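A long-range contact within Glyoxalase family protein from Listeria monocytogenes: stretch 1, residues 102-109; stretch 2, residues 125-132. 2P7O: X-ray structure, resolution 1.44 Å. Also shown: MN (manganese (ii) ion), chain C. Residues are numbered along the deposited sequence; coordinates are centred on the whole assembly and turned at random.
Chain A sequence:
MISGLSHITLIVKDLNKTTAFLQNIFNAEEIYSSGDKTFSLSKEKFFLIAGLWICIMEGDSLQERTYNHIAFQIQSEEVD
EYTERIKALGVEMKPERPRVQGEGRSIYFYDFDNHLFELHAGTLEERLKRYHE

Stretch 1 (102-109) GEGRSIYF
Stretch 2, residues 125-132: EERLKRYH

Stretch 1 is loop from G102 to R105 and becomes a β-strand at S106, which runs on past F109. Stretch 2 starts extended at E125 and E126, then forms a 3-10 segment over 128-130. The register rises in the same sequence direction: CA of G104 lies 9.4 Å from CA of E125, CA of S106 7.4 Å from CA of R127, and CA of Y108 8.8 Å from CA of L128. No main-chain hydrogen bond joins the stretches; side chains span the gap. S106 and Y108 point toward stretch 2, while R105 and I107 point away.

E125 (phi/psi -169/166, chi1 p, chi2 t) organises the arginines. E125 OE2 accepts from R127 NE at 2.8 Å and forms a salt bridge with R130 NH2 at 3.3 Å. Water 1 links E125 OE2 (2.8 Å) to G104 N (2.7 Å).

E126 (-96/132; chi1 t, chi2 p) points away at CB, but its carboxylate comes nearer. E126 OE1 binds manganese at 2.1 Å. E126 OE2 accepts from Y108 OH at 2.9 Å and from L128 N at 3.1 Å. Water 3, a ligand of the metal at 2.2 Å, donates to Y108 OH at 2.8 Å, so the tyrosine hydroxyl is tied to the metal site.

R127 (-110/10; chi m, t, t, then 158°) reaches toward the strand. R127 NH1 donates to S106 OG at 2.7 Å, with S106 chi1 m, and R105 O lies 2.9 Å from R127 NH1. G104 C sits over one face of the R127 guanidinium, 3.5 Å from R127 NH1. A CB on G104 would clash with R127 NH2.

L128 (-55/-36; chi1 t, chi2 p) points sideways. K129 (-62/-22) makes no contact. The turn is closed by R130 N to R127 O and Y131 N to L128 O, both 3.0 Å.

R130 (-63/-18; chi m, t, t, then 166°) grips one carbonyl with two nitrogens: R130 NH1 and R130 NH2 donate to G104 O at 2.7 and 2.9 Å. E103 (chi1 t, chi2 t) lays E103 OE2 over a guanidinium face, 2.8 Å from R130 NE. This salt bridge rests on charge alone, and the position of OE2 is less certain.

Y131 (-108/37; chi1 m, chi2 75°) meets Y108 (chi1 m, chi2 96°) obliquely. The ring centroids are 5.2 Å apart and the planes at 77°. Y108 CD1 lies 3.5 Å from Y131 CE1, an apolar contact. Water 2 bonds to both Y131 OH (3.1 Å) and R130 NH1 (2.8 Å).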

# COMPACT_ATOMS: atom_id res chain seq x y z
N GLY A 102 27.60 -4.19 6.89
CA GLY A 102 26.90 -3.00 7.32
C GLY A 102 25.85 -2.48 6.36
O GLY A 102 25.42 -1.32 6.43
N GLU A 103 25.44 -3.30 5.39
CA GLU A 103 24.33 -2.95 4.48
C GLU A 103 23.13 -3.71 5.04
O GLU A 103 23.22 -4.86 5.49
CB GLU A 103 24.74 -3.34 3.06
CG GLU A 103 23.93 -2.79 1.90
CD GLU A 103 23.96 -3.76 0.72
OE1 GLU A 103 24.76 -4.73 0.80
OE2 GLU A 103 23.20 -3.59 -0.25
N GLY A 104 21.97 -3.09 5.11
CA GLY A 104 20.86 -3.86 5.65
C GLY A 104 20.25 -4.64 4.50
O GLY A 104 20.42 -4.36 3.31
N ARG A 105 19.57 -5.70 4.90
CA ARG A 105 18.97 -6.67 3.98
C ARG A 105 17.46 -6.48 3.88
O ARG A 105 16.77 -6.11 4.82
CB ARG A 105 19.27 -8.07 4.57
CG ARG A 105 20.78 -8.26 4.81
CD ARG A 105 20.98 -9.60 5.52
NE ARG A 105 20.71 -10.70 4.57
CZ ARG A 105 20.69 -11.97 4.90
NH1 ARG A 105 20.83 -12.31 6.19
NH2 ARG A 105 20.45 -12.88 3.95
N SER A 106 17.00 -6.66 2.65
CA SER A 106 15.60 -6.78 2.30
C SER A 106 15.39 -8.07 1.49
O SER A 106 16.25 -8.51 0.70
CB SER A 106 15.16 -5.53 1.51
OG SER A 106 15.03 -4.44 2.41
N ILE A 107 14.17 -8.57 1.69
CA ILE A 107 13.61 -9.61 0.86
C ILE A 107 12.41 -9.10 0.07
O ILE A 107 11.43 -8.56 0.59
CB ILE A 107 13.11 -10.77 1.74
CG1 ILE A 107 14.05 -11.09 2.91
CG2 ILE A 107 12.82 -11.97 0.88
CD1 ILE A 107 13.37 -12.02 3.93
N TYR A 108 12.51 -9.25 -1.25
CA TYR A 108 11.44 -8.80 -2.14
C TYR A 108 10.83 -10.03 -2.79
O TYR A 108 11.58 -10.87 -3.30
CB TYR A 108 12.10 -7.96 -3.23
CG TYR A 108 12.43 -6.54 -2.84
CD1 TYR A 108 13.70 -6.21 -2.41
CD2 TYR A 108 11.48 -5.54 -2.94
CE1 TYR A 108 14.03 -4.92 -2.06
CE2 TYR A 108 11.82 -4.22 -2.60
CZ TYR A 108 13.10 -3.92 -2.18
OH TYR A 108 13.42 -2.60 -1.84
N PHE A 109 9.51 -10.11 -2.73
CA PHE A 109 8.81 -11.31 -3.17
C PHE A 109 7.37 -10.96 -3.52
O PHE A 109 6.82 -9.90 -3.16
CB PHE A 109 8.86 -12.42 -2.09
CG PHE A 109 8.26 -11.97 -0.76
CD1 PHE A 109 7.02 -12.38 -0.30
CD2 PHE A 109 8.99 -11.12 0.04
CE1 PHE A 109 6.51 -11.96 0.91
CE2 PHE A 109 8.54 -10.70 1.28
CZ PHE A 109 7.32 -11.14 1.72
N GLU A 125 15.52 2.86 3.67
CA GLU A 125 15.89 3.37 2.34
C GLU A 125 15.13 2.49 1.35
O GLU A 125 14.68 1.40 1.75
CB GLU A 125 17.42 3.21 2.19
CG GLU A 125 17.78 1.73 2.37
CD GLU A 125 19.29 1.54 2.55
OE1 GLU A 125 20.04 2.52 2.32
OE2 GLU A 125 19.69 0.44 2.99
N GLU A 126 15.06 2.92 0.08
CA GLU A 126 14.45 2.05 -0.92
C GLU A 126 15.59 1.30 -1.60
O GLU A 126 16.55 1.91 -2.07
CB GLU A 126 13.73 2.98 -1.91
CG GLU A 126 13.02 2.26 -3.05
CD GLU A 126 12.35 0.98 -2.52
OE1 GLU A 126 11.55 1.10 -1.59
OE2 GLU A 126 12.61 -0.14 -3.04
N ARG A 127 15.41 -0.00 -1.70
CA ARG A 127 16.49 -0.88 -2.14
C ARG A 127 16.29 -1.49 -3.52
O ARG A 127 17.03 -2.37 -3.95
CB ARG A 127 16.68 -1.90 -1.01
CG ARG A 127 17.10 -1.18 0.28
CD ARG A 127 17.28 -2.20 1.43
NE ARG A 127 17.79 -1.62 2.67
CZ ARG A 127 17.63 -2.20 3.87
NH1 ARG A 127 16.98 -3.37 4.01
NH2 ARG A 127 18.19 -1.59 4.93
N LEU A 128 15.30 -1.05 -4.29
CA LEU A 128 15.05 -1.61 -5.63
C LEU A 128 16.29 -1.55 -6.51
O LEU A 128 16.46 -2.44 -7.37
CB LEU A 128 13.94 -0.89 -6.42
CG LEU A 128 13.78 -1.24 -7.90
CD1 LEU A 128 12.88 -2.45 -8.08
CD2 LEU A 128 13.24 -0.11 -8.78
N LYS A 129 17.07 -0.49 -6.36
CA LYS A 129 18.19 -0.32 -7.31
C LYS A 129 19.19 -1.48 -7.21
O LYS A 129 19.97 -1.72 -8.11
CB LYS A 129 18.94 0.98 -7.00
CG LYS A 129 19.48 1.04 -5.58
CD LYS A 129 20.28 2.31 -5.31
CE LYS A 129 20.34 2.57 -3.82
NZ LYS A 129 19.47 3.73 -3.46
N ARG A 130 19.19 -2.18 -6.06
CA ARG A 130 20.09 -3.28 -5.86
C ARG A 130 19.86 -4.43 -6.85
O ARG A 130 20.75 -5.28 -6.96
CB ARG A 130 19.88 -3.86 -4.46
CG ARG A 130 20.33 -2.85 -3.39
CD ARG A 130 20.30 -3.65 -2.06
NE ARG A 130 20.62 -2.76 -0.93
CZ ARG A 130 20.42 -3.11 0.33
NH1 ARG A 130 19.91 -4.33 0.63
NH2 ARG A 130 20.72 -2.27 1.32
N TYR A 131 18.69 -4.44 -7.47
CA TYR A 131 18.31 -5.55 -8.35
C TYR A 131 18.35 -5.09 -9.80
O TYR A 131 17.54 -5.47 -10.65
CB TYR A 131 16.93 -6.12 -7.98
CG TYR A 131 16.85 -6.55 -6.55
CD1 TYR A 131 16.75 -5.62 -5.52
CD2 TYR A 131 16.91 -7.89 -6.19
CE1 TYR A 131 16.69 -6.02 -4.20
CE2 TYR A 131 16.83 -8.28 -4.86
CZ TYR A 131 16.72 -7.36 -3.86
OH TYR A 131 16.64 -7.73 -2.51
N HIS A 132 19.35 -4.25 -10.05
CA HIS A 132 19.59 -3.71 -11.39
C HIS A 132 21.03 -4.05 -11.79
O HIS A 132 21.24 -4.34 -12.98
CB HIS A 132 19.31 -2.21 -11.39
MN MN C . 11.21 -0.60 -0.46
O HOH W 1 21.78 -0.39 4.63
O HOH W 2 18.56 -6.64 -0.31
O HOH W 3 13.28 -0.80 0.24